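Local coordinates for protein lovastatin nonaketide synthase, polyketide synthase component (Aspergillus terreus, PDB 7CPX) that builds the nonaketide backbone of lovastatin, condensing nine malonyl-CoA units with methylation, ketoreduction and dehydration to give enzyme-bound dihydromonacolin L, at residues I562-M573 and C850-C858; L768-E779 and A815-V823. The protein carries 2 engineered substitutions. All blocks are in the same frame, centred on the assembly; numbering follows the deposited sequence.

Contact 1: I562-M573 and C850-C858; sequences IFTGQGAQWPGM and CHPALKSPC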
loop_
_atom_site.group_PDB
_atom_site.type_symbol
_atom_site.label_atom_id
_atom_site.label_comp_id
_atom_site.label_asym_id
_atom_site.label_seq_id
_atom_site.Cartn_x
_atom_site.Cartn_y
_atom_site.Cartn_z
ATOM N N ILE A 562 -36.667 18.580 -66.811
ATOM C CA ILE A 562 -36.333 19.585 -67.811
ATOM C C ILE A 562 -35.942 18.852 -69.084
ATOM O O ILE A 562 -34.962 18.103 -69.099
ATOM C CB ILE A 562 -35.199 20.498 -67.323
ATOM C CG1 ILE A 562 -35.664 21.289 -66.101
ATOM C CG2 ILE A 562 -34.734 21.417 -68.440
ATOM C CD1 ILE A 562 -34.985 20.871 -64.815
ATOM N N PHE A 563 -36.694 19.070 -70.156
ATOM C CA PHE A 563 -36.596 18.245 -71.352
ATOM C C PHE A 563 -35.801 18.974 -72.430
ATOM O O PHE A 563 -36.142 20.100 -72.808
ATOM C CB PHE A 563 -37.993 17.874 -71.843
ATOM C CG PHE A 563 -38.675 16.862 -70.974
ATOM C CD1 PHE A 563 -39.156 17.221 -69.726
ATOM C CD2 PHE A 563 -38.819 15.551 -71.391
ATOM C CE1 PHE A 563 -39.775 16.294 -68.915
ATOM C CE2 PHE A 563 -39.440 14.620 -70.584
ATOM C CZ PHE A 563 -39.916 14.992 -69.344
ATOM N N THR A 564 -34.746 18.325 -72.916
ATOM C CA THR A 564 -33.882 18.918 -73.924
ATOM C C THR A 564 -34.552 18.893 -75.294
ATOM O O THR A 564 -35.382 18.030 -75.589
ATOM C CB THR A 564 -32.547 18.173 -73.988
ATOM O OG1 THR A 564 -32.779 16.799 -74.321
ATOM C CG2 THR A 564 -31.826 18.253 -72.649
ATOM N N GLY A 565 -34.168 19.849 -76.138
ATOM C CA GLY A 565 -34.786 20.004 -77.440
ATOM C C GLY A 565 -33.835 19.826 -78.604
ATOM O O GLY A 565 -32.687 19.407 -78.425
ATOM N N GLN A 566 -34.307 20.146 -79.805
ATOM C CA GLN A 566 -33.480 20.030 -80.996
ATOM C C GLN A 566 -32.312 21.005 -80.929
ATOM O O GLN A 566 -32.394 22.070 -80.311
ATOM C CB GLN A 566 -34.311 20.289 -82.253
ATOM C CG GLN A 566 -33.540 20.130 -83.555
ATOM C CD GLN A 566 -34.418 20.303 -84.779
ATOM O OE1 GLN A 566 -35.631 20.479 -84.668
ATOM N NE2 GLN A 566 -33.805 20.255 -85.957
ATOM N N GLY A 567 -31.210 20.628 -81.575
ATOM C CA GLY A 567 -29.975 21.369 -81.502
ATOM C C GLY A 567 -29.046 20.921 -80.396
ATOM O O GLY A 567 -27.858 21.262 -80.425
ATOM N N ALA A 568 -29.556 20.167 -79.422
ATOM C CA ALA A 568 -28.744 19.592 -78.363
ATOM C C ALA A 568 -28.510 18.099 -78.534
ATOM O O ALA A 568 -27.692 17.532 -77.801
ATOM C CB ALA A 568 -29.404 19.841 -76.998
ATOM N N GLN A 569 -29.201 17.451 -79.468
ATOM C CA GLN A 569 -29.042 16.017 -79.656
ATOM C C GLN A 569 -27.614 15.694 -80.076
ATOM O O GLN A 569 -27.044 16.355 -80.949
ATOM C CB GLN A 569 -30.040 15.499 -80.695
ATOM C CG GLN A 569 -29.687 15.793 -82.151
ATOM C CD GLN A 569 -29.600 17.275 -82.455
ATOM O OE1 GLN A 569 -29.904 18.115 -81.609
ATOM N NE2 GLN A 569 -29.184 17.604 -83.672
ATOM N N TRP A 570 -27.040 14.680 -79.446
ATOM C CA TRP A 570 -25.685 14.239 -79.720
ATOM C C TRP A 570 -25.698 13.027 -80.636
ATOM O O TRP A 570 -26.688 12.291 -80.699
ATOM C CB TRP A 570 -24.965 13.895 -78.411
ATOM C CG TRP A 570 -25.190 14.901 -77.323
ATOM C CD1 TRP A 570 -25.687 14.660 -76.075
ATOM C CD2 TRP A 570 -24.937 16.310 -77.389
ATOM N NE1 TRP A 570 -25.750 15.830 -75.356
ATOM C CE2 TRP A 570 -25.297 16.857 -76.141
ATOM C CE3 TRP A 570 -24.437 17.160 -78.381
ATOM C CZ2 TRP A 570 -25.175 18.217 -75.860
ATOM C CZ3 TRP A 570 -24.316 18.509 -78.098
ATOM C CH2 TRP A 570 -24.683 19.024 -76.848
ATOM N N PRO A 571 -24.621 12.792 -81.382
ATOM C CA PRO A 571 -24.587 11.621 -82.265
ATOM C C PRO A 571 -24.644 10.321 -81.475
ATOM O O PRO A 571 -24.072 10.204 -80.388
ATOM C CB PRO A 571 -23.257 11.774 -83.009
ATOM C CG PRO A 571 -22.417 12.622 -82.118
ATOM C CD PRO A 571 -23.366 13.561 -81.439
ATOM N N GLY A 572 -25.343 9.340 -82.036
ATOM C CA GLY A 572 -25.366 8.005 -81.457
ATOM C C GLY A 572 -25.922 7.938 -80.052
ATOM O O GLY A 572 -25.360 7.241 -79.198
ATOM N N MET A 573 -27.015 8.647 -79.786
ATOM C CA MET A 573 -27.655 8.564 -78.482
ATOM C C MET A 573 -28.465 7.277 -78.369
ATOM O O MET A 573 -29.051 6.796 -79.342
ATOM C CB MET A 573 -28.559 9.775 -78.250
ATOM C CG MET A 573 -27.828 11.110 -78.237
ATOM S SD MET A 573 -27.307 11.651 -76.596
ATOM C CE MET A 573 -25.926 10.554 -76.281
ATOM N N CYS A 850 -30.466 15.290 -73.553
ATOM C CA CYS A 850 -29.118 15.640 -73.998
ATOM C C CYS A 850 -28.518 16.719 -73.094
ATOM O O CYS A 850 -28.523 17.916 -73.387
ATOM C CB CYS A 850 -29.155 16.075 -75.455
ATOM S SG CYS A 850 -30.209 15.008 -76.461
ATOM N N HIS A 851 -27.992 16.256 -71.964
ATOM C CA HIS A 851 -27.183 17.095 -71.099
ATOM C C HIS A 851 -25.897 17.481 -71.834
ATOM O O HIS A 851 -25.398 16.710 -72.660
ATOM C CB HIS A 851 -26.865 16.333 -69.812
ATOM C CG HIS A 851 -26.320 17.180 -68.705
ATOM N ND1 HIS A 851 -24.985 17.193 -68.368
ATOM C CD2 HIS A 851 -26.936 18.020 -67.839
ATOM C CE1 HIS A 851 -24.798 18.015 -67.350
ATOM N NE2 HIS A 851 -25.966 18.532 -67.012
ATOM N N PRO A 852 -25.328 18.671 -71.564
ATOM C CA PRO A 852 -25.684 19.781 -70.675
ATOM C C PRO A 852 -26.298 20.990 -71.382
ATOM O O PRO A 852 -25.901 22.122 -71.104
ATOM C CB PRO A 852 -24.331 20.159 -70.078
ATOM C CG PRO A 852 -23.395 19.981 -71.240
ATOM C CD PRO A 852 -23.963 18.851 -72.090
ATOM N N ALA A 853 -27.252 20.759 -72.284
ATOM C CA ALA A 853 -27.804 21.866 -73.058
ATOM C C ALA A 853 -28.524 22.872 -72.167
ATOM O O ALA A 853 -28.369 24.086 -72.342
ATOM C CB ALA A 853 -28.748 21.331 -74.132
ATOM N N LEU A 854 -29.313 22.390 -71.207
ATOM C CA LEU A 854 -30.180 23.240 -70.400
ATOM C C LEU A 854 -29.710 23.377 -68.956
ATOM O O LEU A 854 -30.453 23.912 -68.127
ATOM C CB LEU A 854 -31.609 22.696 -70.424
ATOM C CG LEU A 854 -32.304 22.677 -71.787
ATOM C CD1 LEU A 854 -33.576 21.846 -71.723
ATOM C CD2 LEU A 854 -32.612 24.092 -72.249
ATOM N N LYS A 855 -28.503 22.916 -68.632
ATOM C CA LYS A 855 -28.082 22.871 -67.234
ATOM C C LYS A 855 -27.918 24.273 -66.657
ATOM O O LYS A 855 -28.594 24.647 -65.692
ATOM C CB LYS A 855 -26.780 22.078 -67.108
ATOM C CG LYS A 855 -26.317 21.867 -65.669
ATOM C CD LYS A 855 -25.288 22.902 -65.229
ATOM C CE LYS A 855 -23.937 22.666 -65.885
ATOM N NZ LYS A 855 -22.906 23.622 -65.396
ATOM N N SER A 856 -27.007 25.062 -67.233
ATOM C CA SER A 856 -26.675 26.360 -66.646
ATOM C C SER A 856 -27.871 27.301 -66.595
ATOM O O SER A 856 -28.186 27.816 -65.506
ATOM C CB SER A 856 -25.509 26.978 -67.421
ATOM O OG SER A 856 -25.242 28.296 -66.972
ATOM N N PRO A 857 -28.560 27.590 -67.703
ATOM C CA PRO A 857 -29.701 28.516 -67.610
ATOM C C PRO A 857 -30.803 28.013 -66.698
ATOM O O PRO A 857 -31.403 28.806 -65.963
ATOM C CB PRO A 857 -30.169 28.643 -69.066
ATOM C CG PRO A 857 -29.675 27.413 -69.739
ATOM C CD PRO A 857 -28.375 27.082 -69.074
ATOM N N CYS A 858 -31.072 26.706 -66.704
ATOM C CA CYS A 858 -32.146 26.176 -65.873
ATOM C C CYS A 858 -31.813 26.307 -64.393
ATOM O O CYS A 858 -32.652 26.739 -63.594
ATOM C CB CYS A 858 -32.417 24.716 -66.227
ATOM S SG CYS A 858 -33.716 23.970 -65.225
#

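Contact 2: L768-E779 and A815-V823; sequences LPCADPYMQALE and AKYWKDNLV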
loop_
_atom_site.group_PDB
_atom_site.type_symbol
_atom_site.label_atom_id
_atom_site.label_comp_id
_atom_site.label_asym_id
_atom_site.label_seq_id
_atom_site.Cartn_x
_atom_site.Cartn_y
_atom_site.Cartn_z
ATOM N N LEU A 768 -42.240 27.901 -90.217
ATOM C CA LEU A 768 -43.651 28.263 -90.097
ATOM C C LEU A 768 -44.516 27.613 -91.166
ATOM O O LEU A 768 -45.558 27.031 -90.816
ATOM C CB LEU A 768 -43.793 29.788 -90.124
ATOM C CG LEU A 768 -45.224 30.327 -90.083
ATOM C CD1 LEU A 768 -45.975 29.787 -88.875
ATOM C CD2 LEU A 768 -45.219 31.847 -90.073
ATOM N N PRO A 769 -44.175 27.667 -92.459
ATOM C CA PRO A 769 -45.069 27.059 -93.458
ATOM C C PRO A 769 -45.238 25.562 -93.279
ATOM O O PRO A 769 -46.375 25.073 -93.287
ATOM C CB PRO A 769 -44.391 27.402 -94.792
ATOM C CG PRO A 769 -42.970 27.648 -94.451
ATOM C CD PRO A 769 -42.972 28.247 -93.081
ATOM N N CYS A 770 -44.144 24.819 -93.100
ATOM C CA CYS A 770 -44.247 23.378 -92.904
ATOM C C CYS A 770 -45.076 23.024 -91.677
ATOM O O CYS A 770 -45.614 21.915 -91.609
ATOM C CB CYS A 770 -42.852 22.762 -92.782
ATOM S SG CYS A 770 -41.802 23.015 -94.232
ATOM N N ALA A 771 -45.190 23.939 -90.712
ATOM C CA ALA A 771 -46.019 23.675 -89.542
ATOM C C ALA A 771 -47.489 23.540 -89.917
ATOM O O ALA A 771 -48.230 22.807 -89.251
ATOM C CB ALA A 771 -45.840 24.787 -88.510
ATOM N N ASP A 772 -47.929 24.233 -90.970
ATOM C CA ASP A 772 -49.338 24.167 -91.359
ATOM C C ASP A 772 -49.759 22.754 -91.736
ATOM O O ASP A 772 -50.621 22.179 -91.049
ATOM C CB ASP A 772 -49.601 25.166 -92.488
ATOM C CG ASP A 772 -49.498 26.608 -92.026
ATOM O OD1 ASP A 772 -49.773 26.875 -90.838
ATOM O OD2 ASP A 772 -49.142 27.474 -92.853
ATOM N N PRO A 773 -49.213 22.135 -92.789
ATOM C CA PRO A 773 -49.623 20.754 -93.096
ATOM C C PRO A 773 -49.353 19.792 -91.955
ATOM O O PRO A 773 -50.176 18.909 -91.681
ATOM C CB PRO A 773 -48.798 20.415 -94.345
ATOM C CG PRO A 773 -47.611 21.306 -94.267
ATOM C CD PRO A 773 -48.099 22.579 -93.646
ATOM N N TYR A 774 -48.224 19.957 -91.262
ATOM C CA TYR A 774 -47.907 19.079 -90.140
ATOM C C TYR A 774 -49.047 19.062 -89.131
ATOM O O TYR A 774 -49.561 17.995 -88.774
ATOM C CB TYR A 774 -46.600 19.530 -89.486
ATOM C CG TYR A 774 -46.547 19.313 -87.990
ATOM C CD1 TYR A 774 -46.369 18.045 -87.457
ATOM C CD2 TYR A 774 -46.662 20.383 -87.112
ATOM C CE1 TYR A 774 -46.316 17.845 -86.091
ATOM C CE2 TYR A 774 -46.609 20.195 -85.745
ATOM C CZ TYR A 774 -46.436 18.924 -85.240
ATOM O OH TYR A 774 -46.382 18.732 -83.879
ATOM N N MET A 775 -49.482 20.242 -88.688
ATOM C CA MET A 775 -50.619 20.305 -87.778
ATOM C C MET A 775 -51.848 19.666 -88.409
ATOM O O MET A 775 -52.585 18.929 -87.743
ATOM C CB MET A 775 -50.907 21.757 -87.394
ATOM C CG MET A 775 -51.913 21.906 -86.263
ATOM S SD MET A 775 -52.347 23.623 -85.921
ATOM C CE MET A 775 -53.246 24.049 -87.411
ATOM N N GLN A 776 -52.076 19.922 -89.701
ATOM C CA GLN A 776 -53.204 19.296 -90.380
ATOM C C GLN A 776 -53.131 17.780 -90.283
ATOM O O GLN A 776 -54.166 17.114 -90.169
ATOM C CB GLN A 776 -53.247 19.735 -91.845
ATOM C CG GLN A 776 -53.572 21.206 -92.040
ATOM C CD GLN A 776 -53.482 21.635 -93.491
ATOM O OE1 GLN A 776 -53.173 20.832 -94.370
ATOM N NE2 GLN A 776 -53.750 22.910 -93.749
ATOM N N ALA A 777 -51.921 17.216 -90.324
ATOM C CA ALA A 777 -51.774 15.784 -90.105
ATOM C C ALA A 777 -51.937 15.434 -88.632
ATOM O O ALA A 777 -52.564 14.423 -88.295
ATOM C CB ALA A 777 -50.415 15.311 -90.622
ATOM N N LEU A 778 -51.396 16.270 -87.741
ATOM C CA LEU A 778 -51.470 15.977 -86.315
ATOM C C LEU A 778 -52.911 15.944 -85.826
ATOM O O LEU A 778 -53.215 15.251 -84.848
ATOM C CB LEU A 778 -50.659 17.004 -85.527
ATOM C CG LEU A 778 -50.373 16.645 -84.068
ATOM C CD1 LEU A 778 -48.983 17.114 -83.676
ATOM C CD2 LEU A 778 -51.412 17.254 -83.144
ATOM N N GLU A 779 -53.810 16.674 -86.489
ATOM C CA GLU A 779 -55.222 16.596 -86.132
ATOM C C GLU A 779 -55.751 15.180 -86.320
ATOM O O GLU A 779 -56.532 14.685 -85.499
ATOM C CB GLU A 779 -56.032 17.589 -86.964
ATOM C CG GLU A 779 -55.754 19.045 -86.630
ATOM C CD GLU A 779 -56.584 20.002 -87.462
ATOM O OE1 GLU A 779 -57.302 19.534 -88.371
ATOM O OE2 GLU A 779 -56.519 21.224 -87.207
ATOM N N ALA A 815 -54.031 20.478 -81.295
ATOM C CA ALA A 815 -52.998 20.456 -82.326
ATOM C C ALA A 815 -52.275 21.791 -82.423
ATOM O O ALA A 815 -51.090 21.833 -82.780
ATOM C CB ALA A 815 -53.615 20.087 -83.676
ATOM N N LYS A 816 -52.966 22.890 -82.115
ATOM C CA LYS A 816 -52.330 24.199 -82.183
ATOM C C LYS A 816 -51.176 24.309 -81.198
ATOM O O LYS A 816 -50.208 25.030 -81.457
ATOM C CB LYS A 816 -53.363 25.295 -81.927
ATOM C CG LYS A 816 -54.475 25.332 -82.962
ATOM C CD LYS A 816 -55.453 26.465 -82.706
ATOM C CE LYS A 816 -56.544 26.502 -83.765
ATOM N NZ LYS A 816 -57.513 27.608 -83.535
ATOM N N TYR A 817 -51.249 23.601 -80.069
ATOM C CA TYR A 817 -50.123 23.589 -79.141
ATOM C C TYR A 817 -48.917 22.883 -79.749
ATOM O O TYR A 817 -47.781 23.362 -79.632
ATOM C CB TYR A 817 -50.533 22.920 -77.830
ATOM C CG TYR A 817 -49.422 22.855 -76.809
ATOM C CD1 TYR A 817 -48.742 24.000 -76.422
ATOM C CD2 TYR A 817 -49.059 21.649 -76.226
ATOM C CE1 TYR A 817 -47.728 23.948 -75.489
ATOM C CE2 TYR A 817 -48.046 21.586 -75.289
ATOM C CZ TYR A 817 -47.383 22.739 -74.925
ATOM O OH TYR A 817 -46.372 22.686 -73.993
ATOM N N TRP A 818 -49.142 21.745 -80.407
ATOM C CA TRP A 818 -48.038 21.050 -81.060
ATOM C C TRP A 818 -47.469 21.876 -82.206
ATOM O O TRP A 818 -46.283 21.753 -82.531
ATOM C CB TRP A 818 -48.504 19.683 -81.559
ATOM C CG TRP A 818 -49.152 18.850 -80.492
ATOM C CD1 TRP A 818 -50.482 18.794 -80.194
ATOM C CD2 TRP A 818 -48.500 17.959 -79.580
ATOM N NE1 TRP A 818 -50.700 17.923 -79.155
ATOM C CE2 TRP A 818 -49.498 17.396 -78.759
ATOM C CE3 TRP A 818 -47.169 17.580 -79.378
ATOM C CZ2 TRP A 818 -49.208 16.476 -77.755
ATOM C CZ3 TRP A 818 -46.884 16.666 -78.380
ATOM C CH2 TRP A 818 -47.899 16.125 -77.581
ATOM N N LYS A 819 -48.298 22.714 -82.834
ATOM C CA LYS A 819 -47.783 23.645 -83.835
ATOM C C LYS A 819 -46.940 24.737 -83.187
ATOM O O LYS A 819 -45.840 25.051 -83.660
ATOM C CB LYS A 819 -48.944 24.256 -84.620
ATOM C CG LYS A 819 -48.552 25.424 -85.511
ATOM C CD LYS A 819 -49.712 25.866 -86.385
ATOM C CE LYS A 819 -49.369 27.123 -87.167
ATOM N NZ LYS A 819 -50.488 27.553 -88.049
ATOM N N ASP A 820 -47.438 25.327 -82.098
ATOM C CA ASP A 820 -46.673 26.327 -81.367
ATOM C C ASP A 820 -45.358 25.764 -80.855
ATOM O O ASP A 820 -44.420 26.531 -80.608
ATOM C CB ASP A 820 -47.497 26.863 -80.195
ATOM C CG ASP A 820 -48.783 27.526 -80.642
ATOM O OD1 ASP A 820 -49.029 27.587 -81.865
ATOM O OD2 ASP A 820 -49.549 27.986 -79.770
ATOM N N ASN A 821 -45.277 24.443 -80.681
ATOM C CA ASN A 821 -44.025 23.829 -80.248
ATOM C C ASN A 821 -42.863 24.281 -81.123
ATOM O O ASN A 821 -41.758 24.523 -80.626
ATOM C CB ASN A 821 -44.151 22.305 -80.277
ATOM C CG ASN A 821 -42.878 21.608 -79.841
ATOM O OD1 ASN A 821 -42.083 22.159 -79.080
ATOM N ND2 ASN A 821 -42.674 20.389 -80.329
ATOM N N LEU A 822 -43.096 24.399 -82.431
ATOM C CA LEU A 822 -42.086 24.875 -83.364
ATOM C C LEU A 822 -42.341 26.288 -83.865
ATOM O O LEU A 822 -41.441 26.883 -84.466
ATOM C CB LEU A 822 -41.989 23.929 -84.572
ATOM C CG LEU A 822 -41.220 22.618 -84.379
ATOM C CD1 LEU A 822 -39.744 22.883 -84.126
ATOM C CD2 LEU A 822 -41.817 21.787 -83.252
ATOM N N VAL A 823 -43.532 26.842 -83.635
ATOM C CA VAL A 823 -43.860 28.178 -84.125
ATOM C C VAL A 823 -43.637 29.209 -83.026
ATOM O O VAL A 823 -42.832 30.134 -83.182
ATOM C CB VAL A 823 -45.310 28.233 -84.642
ATOM C CG1 VAL A 823 -45.719 29.675 -84.932
ATOM C CG2 VAL A 823 -45.462 27.368 -85.887
#

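Contact 1: I562-M573 and C850-C858
C850 is the small bump that fills the hollow of the loop T564-W570. Its CB packs against the A568 carbonyl O and near W570 NE1, obliquely to the ring, while its SG reaches Q569 CA and stands obliquely off the five-membered ring of W570, a sulfur-aromatic contact. A nearly straight bond holds it in place, C850 N to T564 OG1 (2.9 Å, 174°). With chi1 near 60°, T564 turns OG1 to that N-H and lays CG2 alongside the same backbone.

Next along, W570 NE1 gives a more bent bond to H851 O (2.9 Å), arriving from above the carbonyl plane, and P852, which follows a cis peptide bond, sets CD against W570 CZ2. The A568 methyl meets that of A853 as the type II turn G565-A568 comes round. L854 is the larger knob: CD1 touches both F563 O and I562 CG2 (3.5 Å to the latter), and I562 CD1 touches C858 SG.

G565-Q566-G567 resembles the GQG loop of related acyltransferases, where the glutamine backbone helps form the oxyanion hole. Separately, Q566 OE1 is bonded to Q628 of helix 624-644 and Q566 O to H655 of the GxSxG turn. F563 turns its ring to helix 657-665, helix 624-644 packs on T564 and M573, and Y873 of strand 872-875 closes over I562, L854 and C858.

Contact 2: L768-E779 and A815-V823
K819 reaches across to D772 with a fully extended chain and completes a salt bridge, NZ to OD1 at 3.0 Å, the ammonium meeting the oxygen nearly along its C-O axis. Starting with CG anti to the backbone N (chi1 169°), the lysine lays its methylenes over M775, whose SD lies 3.5 Å from K819 CD, and over the A771 methyl, so that only at its far end does it meet charge.

Y774 OH gives W818 O a weak hydrogen bond over 3.3 Å, that oxygen lying at the ring edge and in its plane. The carbonyl is available because L822 N turns to K819 O, which accepts from both V823 N and L822 N. On the other helix, P773 has no N-H to offer, the chain kinks there, and P769 O receives D772 N instead.

The frame is a roughly antiparallel helix pair in the acyltransferase domain, axes 9.2 Å apart at closest approach and N-to-C directions at 145°. In related acyltransferases the segment matching helix 768-780 follows the return from the small subdomain to the large one, and the same is probably true here.

Between the polar links the seam is apolar. L778 sets CD1 on W818 CB (3.4 Å) and CD2 on the A815 methyl, crossing the tryptophan at about a right angle; toward the N-terminal end of 768-779, V823 CG2 touches both A771 CB and L768 CD1. Beyond the pair, R681 makes a cation-pi contact with the Y774 ring. Y817 OH is bonded to E659 and S799, and N821 ND2 is satisfied by S656 O.

Overall arrangement
Followed from the N terminus, contact 1 begins at the end of strand 558-563, the central strand of the MAT domain's five-stranded parallel sheet, and continues into the loop after it. The chain then passes through helices 624-644 and 657-665 and the LovC-binding region before helix 768-780 opens contact 2, which closes within a short span at 815-823. Strand 844-848, beside strand 558-563, leads to 850-858 and closes contact 1, whose long loop encloses the smaller one without crossing it. Contact 1 joins the segments that leave the C-terminal ends of two neighbouring strands; contact 2 pairs helices 768-780 and 815-820, which also pack on helix 671-682. Their centres lie 23 Å apart, their nearest atoms about 5 Å.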